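Local structure of 3-dehydroquinate dehydratase (Geobacillus kaustophilus, 2YR1) at residues T215-W220 with D243-V248; G17-I22 with I251-S256; E126-V131 with E166-D171. The protein catalyses the cis-dehydration of 3-dehydroquinate to 3-dehydroshikimate, the third step of the chorismate pathway toward the aromatic amino acids. All blocks are in the same frame, centred on the assembly; numbering follows the deposited sequence.

Contact 1 of 3, residues T215-W220 with D243-V248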
loop_
_atom_site.group_PDB
_atom_site.type_symbol
_atom_site.label_atom_id
_atom_site.label_comp_id
_atom_site.label_asym_id
_atom_site.label_seq_id
_atom_site.Cartn_x
_atom_site.Cartn_y
_atom_site.Cartn_z
ATOM N N THR A 215 1.903 -4.707 2.979
ATOM C CA THR A 215 1.009 -4.934 4.101
ATOM C C THR A 215 1.551 -4.445 5.441
ATOM O O THR A 215 0.777 -4.104 6.345
ATOM C CB THR A 215 0.618 -6.412 4.182
ATOM O OG1 THR A 215 -0.656 -6.513 4.805
ATOM C CG2 THR A 215 1.618 -7.208 4.983
ATOM N N ARG A 216 2.871 -4.387 5.567
ATOM C CA ARG A 216 3.498 -3.916 6.795
ATOM C C ARG A 216 3.491 -2.387 6.847
ATOM O O ARG A 216 3.591 -1.786 7.915
ATOM C CB ARG A 216 4.955 -4.434 6.878
ATOM C CG ARG A 216 5.075 -5.946 6.816
ATOM C CD ARG A 216 6.526 -6.404 7.026
ATOM N NE ARG A 216 6.682 -7.855 7.061
ATOM C CZ ARG A 216 6.340 -8.630 8.088
ATOM N NH1 ARG A 216 5.808 -8.104 9.180
ATOM N NH2 ARG A 216 6.547 -9.941 8.035
ATOM N N LEU A 217 3.354 -1.753 5.690
ATOM C CA LEU A 217 3.371 -0.299 5.632
ATOM C C LEU A 217 1.980 0.314 5.494
ATOM O O LEU A 217 1.786 1.476 5.840
ATOM C CB LEU A 217 4.232 0.165 4.448
ATOM C CG LEU A 217 5.699 -0.287 4.349
ATOM C CD1 LEU A 217 6.255 0.073 2.990
ATOM C CD2 LEU A 217 6.531 0.362 5.455
ATOM N N ALA A 218 1.022 -0.463 4.987
ATOM C CA ALA A 218 -0.325 0.053 4.759
ATOM C C ALA A 218 -1.461 -0.773 5.344
ATOM O O ALA A 218 -2.621 -0.437 5.163
ATOM C CB ALA A 218 -0.550 0.221 3.255
ATOM N N GLY A 219 -1.139 -1.853 6.036
ATOM C CA GLY A 219 -2.194 -2.667 6.605
ATOM C C GLY A 219 -3.069 -1.903 7.582
ATOM O O GLY A 219 -4.256 -2.203 7.714
ATOM N N TRP A 220 -2.496 -0.909 8.258
ATOM C CA TRP A 220 -3.259 -0.117 9.218
ATOM C C TRP A 220 -4.444 0.592 8.586
ATOM O O TRP A 220 -5.376 0.972 9.286
ATOM C CB TRP A 220 -2.352 0.908 9.920
ATOM C CG TRP A 220 -1.713 1.900 9.002
ATOM C CD1 TRP A 220 -0.608 1.705 8.219
ATOM C CD2 TRP A 220 -2.174 3.226 8.726
ATOM N NE1 TRP A 220 -0.357 2.828 7.471
ATOM C CE2 TRP A 220 -1.303 3.778 7.762
ATOM C CE3 TRP A 220 -3.240 4.002 9.201
ATOM C CZ2 TRP A 220 -1.461 5.077 7.260
ATOM C CZ3 TRP A 220 -3.399 5.297 8.706
ATOM C CH2 TRP A 220 -2.507 5.819 7.739
ATOM N N ASP A 243 13.291 2.427 10.669
ATOM C CA ASP A 243 13.439 3.786 10.147
ATOM C C ASP A 243 12.698 3.978 8.822
ATOM O O ASP A 243 12.090 5.024 8.577
ATOM C CB ASP A 243 14.927 4.122 9.963
ATOM C CG ASP A 243 15.637 4.358 11.287
ATOM O OD1 ASP A 243 14.995 4.900 12.222
ATOM O OD2 ASP A 243 16.836 4.015 11.392
ATOM N N ASP A 244 12.750 2.966 7.961
ATOM C CA ASP A 244 12.059 3.055 6.681
ATOM C C ASP A 244 10.546 2.929 6.880
ATOM O O ASP A 244 9.765 3.553 6.168
ATOM C CB ASP A 244 12.601 1.998 5.715
ATOM C CG ASP A 244 14.080 2.232 5.363
ATOM O OD1 ASP A 244 14.442 3.373 5.029
ATOM O OD2 ASP A 244 14.881 1.281 5.420
ATOM N N VAL A 245 10.126 2.136 7.859
ATOM C CA VAL A 245 8.699 2.000 8.138
ATOM C C VAL A 245 8.138 3.358 8.569
ATOM O O VAL A 245 7.091 3.792 8.076
ATOM C CB VAL A 245 8.447 0.953 9.238
ATOM C CG1 VAL A 245 6.990 0.944 9.626
ATOM C CG2 VAL A 245 8.824 -0.432 8.716
ATOM N N ARG A 246 8.850 4.031 9.479
ATOM C CA ARG A 246 8.456 5.357 9.980
ATOM C C ARG A 246 8.352 6.373 8.835
ATOM O O ARG A 246 7.415 7.164 8.773
ATOM C CB ARG A 246 9.484 5.888 11.000
ATOM C CG ARG A 246 9.601 5.093 12.293
ATOM C CD ARG A 246 10.749 5.650 13.141
ATOM N NE ARG A 246 10.917 4.978 14.429
ATOM C CZ ARG A 246 9.958 4.889 15.344
ATOM N NH1 ARG A 246 8.763 5.423 15.099
ATOM N NH2 ARG A 246 10.196 4.288 16.504
ATOM N N THR A 247 9.330 6.351 7.943
ATOM C CA THR A 247 9.346 7.263 6.797
ATOM C C THR A 247 8.037 7.155 6.012
ATOM O O THR A 247 7.349 8.153 5.767
ATOM C CB THR A 247 10.519 6.922 5.840
ATOM O OG1 THR A 247 11.760 7.148 6.514
ATOM C CG2 THR A 247 10.464 7.770 4.573
ATOM N N VAL A 248 7.697 5.933 5.616
ATOM C CA VAL A 248 6.480 5.692 4.831
ATOM C C VAL A 248 5.203 5.998 5.602
ATOM O O VAL A 248 4.259 6.609 5.068
ATOM C CB VAL A 248 6.459 4.220 4.318
ATOM C CG1 VAL A 248 5.180 3.924 3.599
ATOM C CG2 VAL A 248 7.664 3.993 3.388
#
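The Gly219 N to Thr215 O bond, 3.0 Å, closes the helical turn that holds Leu217, the residue that reaches across to Val245 and Val248. Leu217 O, in the indole plane at the ring's edge, accepts a weak, bent bond from Trp220 NE1 (3.0 Å). Across the contact itself everything is apolar. The Leu217 side chain leaves with CG beside the backbone N (chi1 -57°), which brings its two methyls onto the facing helix. CD2 goes furthest in, 3.8 Å from Val245 CA and 4.1 Å from Val245 CG2, so it rests on the helix backbone as well as on a side chain. CD1 turns to Val248 CG1 at 4.0 Å, and Leu217 CB lies at the same 4.0 Å from Val248 CG1. The Leu217 and Val248 side chains cross at about a right angle, with one valine methyl meeting both the root and a branch of the leucine. The neighbouring Arg216, a probable 3-dehydroquinate ligand, takes no part in this layer; its NH2 bonds to Pro237 O. Leu252 of the second subunit packs on Leu217, and Ile251 of that subunit on Val248, so the apolar layer continues into the dimer interface. The pairing of helix 213-218 with helix 242-256 is that of the last two helices in the outer ring of a TIM barrel.

Contact 2 of 3, residues G17-I22 with I251-S256; sequences GTEPCI and ILQTYS
Pro20 and Gln253 form the tight part of this contact: the side chains approach from opposite directions, and Pro20 CD lies 3.5 Å from Gln253 NE2 and 4.0 Å from Gln253 CD. Trp220 of the same chain also packs on both residues. The glutamine gets there because its chain runs extended beyond CG (chi2 -169°), pushing the amide out from helix 242-256 to the loop. On the solvent side the grip is looser. Gln253 NE2 gives Glu19 OE1 a weak hydrogen bond of 3.3 Å, with an angle of 151° at the hydrogen. The glutamate, exposed at its loop position, bends at chi2 to bring its carboxylate round, and the carboxylate and amide planes remain 38° apart. Thr18 O, at 3.7 Å from Gln253 NE2, is no more than a neighbour. With an alanine here in place of Gln253, Glu19 OE1 would probably lose its amide partner and a gap would open beside Pro20 and Trp220. Further along the helix, Tyr255 OH hydrogen-bonds to Asp244 of the second subunit. Directly after Pro20 the chain enters strand 21-26, which pairs with strand 226-228; the contact therefore sets the final helix against the approach to the first strand, where the ring of a TIM barrel closes.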
loop_
_atom_site.group_PDB
_atom_site.type_symbol
_atom_site.label_atom_id
_atom_site.label_comp_id
_atom_site.label_asym_id
_atom_site.label_seq_id
_atom_site.Cartn_x
_atom_site.Cartn_y
_atom_site.Cartn_z
ATOM N N GLY A 17 -5.718 2.902 17.862
ATOM C CA GLY A 17 -6.188 4.273 17.734
ATOM C C GLY A 17 -5.955 4.861 16.356
ATOM O O GLY A 17 -6.214 4.235 15.327
ATOM N N THR A 18 -5.444 6.079 16.356
ATOM C CA THR A 18 -5.142 6.812 15.140
ATOM C C THR A 18 -3.772 6.401 14.603
ATOM O O THR A 18 -3.569 6.316 13.401
ATOM C CB THR A 18 -5.075 8.317 15.425
ATOM O OG1 THR A 18 -6.283 8.737 16.066
ATOM C CG2 THR A 18 -4.895 9.088 14.121
ATOM N N GLU A 19 -2.839 6.157 15.515
ATOM C CA GLU A 19 -1.475 5.806 15.152
ATOM C C GLU A 19 -1.175 4.318 15.046
ATOM O O GLU A 19 -1.498 3.534 15.944
ATOM C CB GLU A 19 -0.495 6.392 16.169
ATOM C CG GLU A 19 -0.726 7.834 16.497
ATOM C CD GLU A 19 -0.790 8.683 15.262
ATOM O OE1 GLU A 19 0.221 8.728 14.520
ATOM O OE2 GLU A 19 -1.854 9.300 15.035
ATOM N N PRO A 20 -0.562 3.903 13.935
ATOM C CA PRO A 20 -0.284 2.468 13.914
ATOM C C PRO A 20 0.894 2.202 14.884
ATOM O O PRO A 20 1.736 3.071 15.095
ATOM C CB PRO A 20 0.045 2.181 12.435
ATOM C CG PRO A 20 0.239 3.521 11.778
ATOM C CD PRO A 20 -0.586 4.494 12.583
ATOM N N CYS A 21 0.927 1.042 15.528
ATOM C CA CYS A 21 2.041 0.743 16.436
ATOM C C CYS A 21 3.094 -0.111 15.759
ATOM O O CYS A 21 2.769 -1.004 14.977
ATOM C CB CYS A 21 1.551 0.016 17.684
ATOM S SG CYS A 21 0.541 1.051 18.704
ATOM N N ILE A 22 4.356 0.183 16.047
ATOM C CA ILE A 22 5.456 -0.574 15.480
ATOM C C ILE A 22 6.026 -1.506 16.544
ATOM O O ILE A 22 6.466 -1.051 17.612
ATOM C CB ILE A 22 6.606 0.343 15.004
ATOM C CG1 ILE A 22 6.107 1.318 13.939
ATOM C CG2 ILE A 22 7.721 -0.504 14.463
ATOM C CD1 ILE A 22 7.154 2.307 13.446
ATOM N N ILE A 251 4.459 9.731 5.661
ATOM C CA ILE A 251 3.982 10.222 4.375
ATOM C C ILE A 251 2.565 9.703 4.141
ATOM O O ILE A 251 1.648 10.465 3.864
ATOM C CB ILE A 251 4.909 9.745 3.256
ATOM C CG1 ILE A 251 6.270 10.420 3.436
ATOM C CG2 ILE A 251 4.284 10.039 1.888
ATOM C CD1 ILE A 251 7.358 9.854 2.581
ATOM N N LEU A 252 2.385 8.402 4.295
ATOM C CA LEU A 252 1.079 7.805 4.095
ATOM C C LEU A 252 0.050 8.462 5.009
ATOM O O LEU A 252 -1.070 8.714 4.589
ATOM C CB LEU A 252 1.151 6.299 4.367
ATOM C CG LEU A 252 0.040 5.405 3.820
ATOM C CD1 LEU A 252 -0.166 5.664 2.315
ATOM C CD2 LEU A 252 0.422 3.942 4.086
ATOM N N GLN A 253 0.443 8.760 6.248
ATOM C CA GLN A 253 -0.474 9.358 7.201
ATOM C C GLN A 253 -0.894 10.783 6.895
ATOM O O GLN A 253 -2.077 11.122 7.028
ATOM C CB GLN A 253 0.103 9.284 8.614
ATOM C CG GLN A 253 -0.040 7.900 9.211
ATOM C CD GLN A 253 0.269 7.854 10.680
ATOM O OE1 GLN A 253 1.433 7.875 11.088
ATOM N NE2 GLN A 253 -0.778 7.794 11.497
ATOM N N THR A 254 0.047 11.622 6.483
ATOM C CA THR A 254 -0.315 12.995 6.180
ATOM C C THR A 254 -1.236 13.021 4.966
ATOM O O THR A 254 -2.254 13.700 4.964
ATOM C CB THR A 254 0.924 13.860 5.893
ATOM O OG1 THR A 254 1.420 13.566 4.587
ATOM C CG2 THR A 254 2.009 13.578 6.900
ATOM N N TYR A 255 -0.900 12.237 3.951
ATOM C CA TYR A 255 -1.681 12.200 2.722
ATOM C C TYR A 255 -2.969 11.369 2.662
ATOM O O TYR A 255 -3.777 11.564 1.769
ATOM C CB TYR A 255 -0.744 11.803 1.578
ATOM C CG TYR A 255 0.291 12.871 1.322
ATOM C CD1 TYR A 255 -0.083 14.114 0.810
ATOM C CD2 TYR A 255 1.623 12.678 1.667
ATOM C CE1 TYR A 255 0.841 15.133 0.659
ATOM C CE2 TYR A 255 2.559 13.693 1.518
ATOM C CZ TYR A 255 2.160 14.916 1.013
ATOM O OH TYR A 255 3.083 15.924 0.851
ATOM N N SER A 256 -3.164 10.442 3.594
ATOM C CA SER A 256 -4.372 9.609 3.587
ATOM C C SER A 256 -5.535 10.337 4.244
ATOM O O SER A 256 -6.691 9.927 4.120
ATOM C CB SER A 256 -4.132 8.288 4.330
ATOM O OG SER A 256 -3.263 7.442 3.602
#

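Contact 3 of 3, residues E126-V131 with E166-D171; sequences ERIADV and ERYGAD
In the outer helical layer of the TIM barrel, Ile128 near the start of helix 127-137 meets Tyr168, just after helix 155-167; the two helices follow neighbouring parallel strands, 117-121 and 141-148. The second helix stops in a Schellman motif: Gly169 takes a positive phi (95°) and its N bonds back to Glu166 O at 3.0 Å. A CB here would run into the carbonyl O of Tyr168. The turn leaves Tyr168 just ahead of the glycine, directed at the other helix. On the facing side, Ala129 N bonds to Glu126 O at 3.1 Å and rounds off the turn that carries Ile128. No hydrogen bond links the two segments; the isoleucine and the tyrosine carry most of the contact, and their side chains cross at about a right angle. Ile128 presents both its branches. CG2 lies close to the tyrosine backbone and stem, 4.1 Å from Tyr168 O and 4.2 Å from Tyr168 CB. The longer branch runs out with CD1 anti to CA (chi2 170°), which carries this methyl over a face of the ring. Glu126 N approaches the ring obliquely, 4.3 Å from Tyr168 CE2, a loose contact by a residue exposed to solvent. Arg132, one turn further along the first helix, ties the same parts of the chain by polar means: its NH2 bonds to Gly169 O and makes a salt bridge with Asp171. The methyl on the ring is a CH-pi contact, with Ile128 CD1 4.0 Å from the centroid of the Tyr168 ring and 27° off the ring normal, shifted so that its nearest ring atom is Tyr168 CD1 at 3.6 Å.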
loop_
_atom_site.group_PDB
_atom_site.type_symbol
_atom_site.label_atom_id
_atom_site.label_comp_id
_atom_site.label_asym_id
_atom_site.label_seq_id
_atom_site.Cartn_x
_atom_site.Cartn_y
_atom_site.Cartn_z
ATOM N N GLU A 126 -9.198 -25.270 22.960
ATOM C CA GLU A 126 -9.656 -25.281 24.350
ATOM C C GLU A 126 -8.555 -24.952 25.348
ATOM O O GLU A 126 -8.811 -24.338 26.385
ATOM C CB GLU A 126 -10.242 -26.646 24.711
ATOM C CG GLU A 126 -9.310 -27.805 24.422
ATOM C CD GLU A 126 -9.447 -28.942 25.417
ATOM O OE1 GLU A 126 -10.594 -29.345 25.719
ATOM O OE2 GLU A 126 -8.403 -29.438 25.891
ATOM N N ARG A 127 -7.330 -25.361 25.045
ATOM C CA ARG A 127 -6.233 -25.100 25.960
ATOM C C ARG A 127 -5.968 -23.614 26.097
ATOM O O ARG A 127 -5.141 -23.204 26.905
ATOM C CB ARG A 127 -4.973 -25.815 25.492
ATOM C CG ARG A 127 -5.133 -27.322 25.422
ATOM C CD ARG A 127 -3.816 -27.984 25.049
ATOM N NE ARG A 127 -3.378 -27.652 23.693
ATOM C CZ ARG A 127 -3.863 -28.210 22.586
ATOM N NH1 ARG A 127 -4.813 -29.135 22.668
ATOM N NH2 ARG A 127 -3.391 -27.847 21.396
ATOM N N ILE A 128 -6.665 -22.807 25.300
ATOM C CA ILE A 128 -6.482 -21.363 25.364
ATOM C C ILE A 128 -7.094 -20.817 26.650
ATOM O O ILE A 128 -6.545 -19.902 27.263
ATOM C CB ILE A 128 -7.105 -20.646 24.136
ATOM C CG1 ILE A 128 -6.395 -21.096 22.851
ATOM C CG2 ILE A 128 -6.938 -19.135 24.283
ATOM C CD1 ILE A 128 -7.072 -20.650 21.551
ATOM N N ALA A 129 -8.221 -21.386 27.065
ATOM C CA ALA A 129 -8.872 -20.947 28.295
ATOM C C ALA A 129 -7.815 -20.936 29.393
ATOM O O ALA A 129 -7.687 -19.968 30.147
ATOM C CB ALA A 129 -10.005 -21.902 28.660
ATOM N N ASP A 130 -7.048 -22.019 29.456
ATOM C CA ASP A 130 -5.977 -22.166 30.436
ATOM C C ASP A 130 -5.098 -20.919 30.430
ATOM O O ASP A 130 -4.950 -20.244 31.447
ATOM C CB ASP A 130 -5.128 -23.390 30.097
ATOM C CG ASP A 130 -4.392 -23.944 31.302
ATOM O OD1 ASP A 130 -3.839 -23.144 32.088
ATOM O OD2 ASP A 130 -4.364 -25.186 31.451
ATOM N N VAL A 131 -4.514 -20.604 29.281
ATOM C CA VAL A 131 -3.666 -19.416 29.196
ATOM C C VAL A 131 -4.501 -18.148 29.379
ATOM O O VAL A 131 -4.031 -17.153 29.938
ATOM C CB VAL A 131 -2.923 -19.361 27.853
ATOM C CG1 VAL A 131 -2.393 -17.962 27.613
ATOM C CG2 VAL A 131 -1.769 -20.357 27.868
ATOM N N GLU A 166 -11.303 -14.167 18.763
ATOM C CA GLU A 166 -12.108 -13.314 19.616
ATOM C C GLU A 166 -13.037 -14.198 20.447
ATOM O O GLU A 166 -13.233 -13.937 21.619
ATOM C CB GLU A 166 -12.931 -12.315 18.786
ATOM C CG GLU A 166 -13.804 -11.394 19.649
ATOM C CD GLU A 166 -14.694 -10.492 18.808
ATOM O OE1 GLU A 166 -15.377 -11.009 17.905
ATOM O OE2 GLU A 166 -14.702 -9.272 19.046
ATOM N N ARG A 167 -13.589 -15.247 19.842
ATOM C CA ARG A 167 -14.472 -16.173 20.568
ATOM C C ARG A 167 -13.761 -16.789 21.792
ATOM O O ARG A 167 -14.388 -16.997 22.844
ATOM C CB ARG A 167 -14.939 -17.312 19.660
ATOM C CG ARG A 167 -15.715 -16.888 18.429
ATOM C CD ARG A 167 -17.174 -17.301 18.513
ATOM N NE ARG A 167 -17.916 -16.913 17.317
ATOM C CZ ARG A 167 -17.739 -17.439 16.106
ATOM N NH1 ARG A 167 -16.839 -18.398 15.905
ATOM N NH2 ARG A 167 -18.460 -16.995 15.087
ATOM N N TYR A 168 -12.464 -17.076 21.657
ATOM C CA TYR A 168 -11.684 -17.667 22.752
ATOM C C TYR A 168 -11.216 -16.663 23.801
ATOM O O TYR A 168 -10.461 -17.011 24.705
ATOM C CB TYR A 168 -10.464 -18.416 22.208
ATOM C CG TYR A 168 -10.777 -19.742 21.561
ATOM C CD1 TYR A 168 -10.380 -20.007 20.249
ATOM C CD2 TYR A 168 -11.434 -20.756 22.267
ATOM C CE1 TYR A 168 -10.621 -21.237 19.656
ATOM C CE2 TYR A 168 -11.683 -22.003 21.678
ATOM C CZ TYR A 168 -11.270 -22.233 20.370
ATOM O OH TYR A 168 -11.482 -23.458 19.773
ATOM N N GLY A 169 -11.638 -15.411 23.669
ATOM C CA GLY A 169 -11.259 -14.413 24.646
ATOM C C GLY A 169 -10.049 -13.561 24.328
ATOM O O GLY A 169 -9.542 -12.863 25.202
ATOM N N ALA A 170 -9.577 -13.604 23.089
ATOM C CA ALA A 170 -8.422 -12.796 22.727
ATOM C C ALA A 170 -8.652 -11.301 22.937
ATOM O O ALA A 170 -9.776 -10.795 22.793
ATOM C CB ALA A 170 -8.047 -13.052 21.263
ATOM N N ASP A 171 -7.588 -10.592 23.289
ATOM C CA ASP A 171 -7.663 -9.153 23.437
ATOM C C ASP A 171 -7.261 -8.563 22.089
ATOM O O ASP A 171 -7.655 -7.448 21.728
ATOM C CB ASP A 171 -6.712 -8.654 24.525
ATOM C CG ASP A 171 -7.199 -9.005 25.936
ATOM O OD1 ASP A 171 -8.355 -8.675 26.264
ATOM O OD2 ASP A 171 -6.431 -9.609 26.702
#

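Contacts 1 and 2 share helix 242-256 and lie with centres 9 Å apart; Trp220 of contact 1 links the two. Contact 3 is about 30 Å from each, centre to centre, and on the opposite side of the chain's centre from contact 1. Along the chain, 17-22 comes first and 251-256 last, so contact 2 spans the others; contact 3 closes before contact 1 opens. The first two contacts lie where the eight-stranded parallel barrel closes and touch the second subunit, so barrel closure and dimer interface lie side by side here, whereas contact 3 joins two helices, and its two segments are touched by no other chain of the assembly.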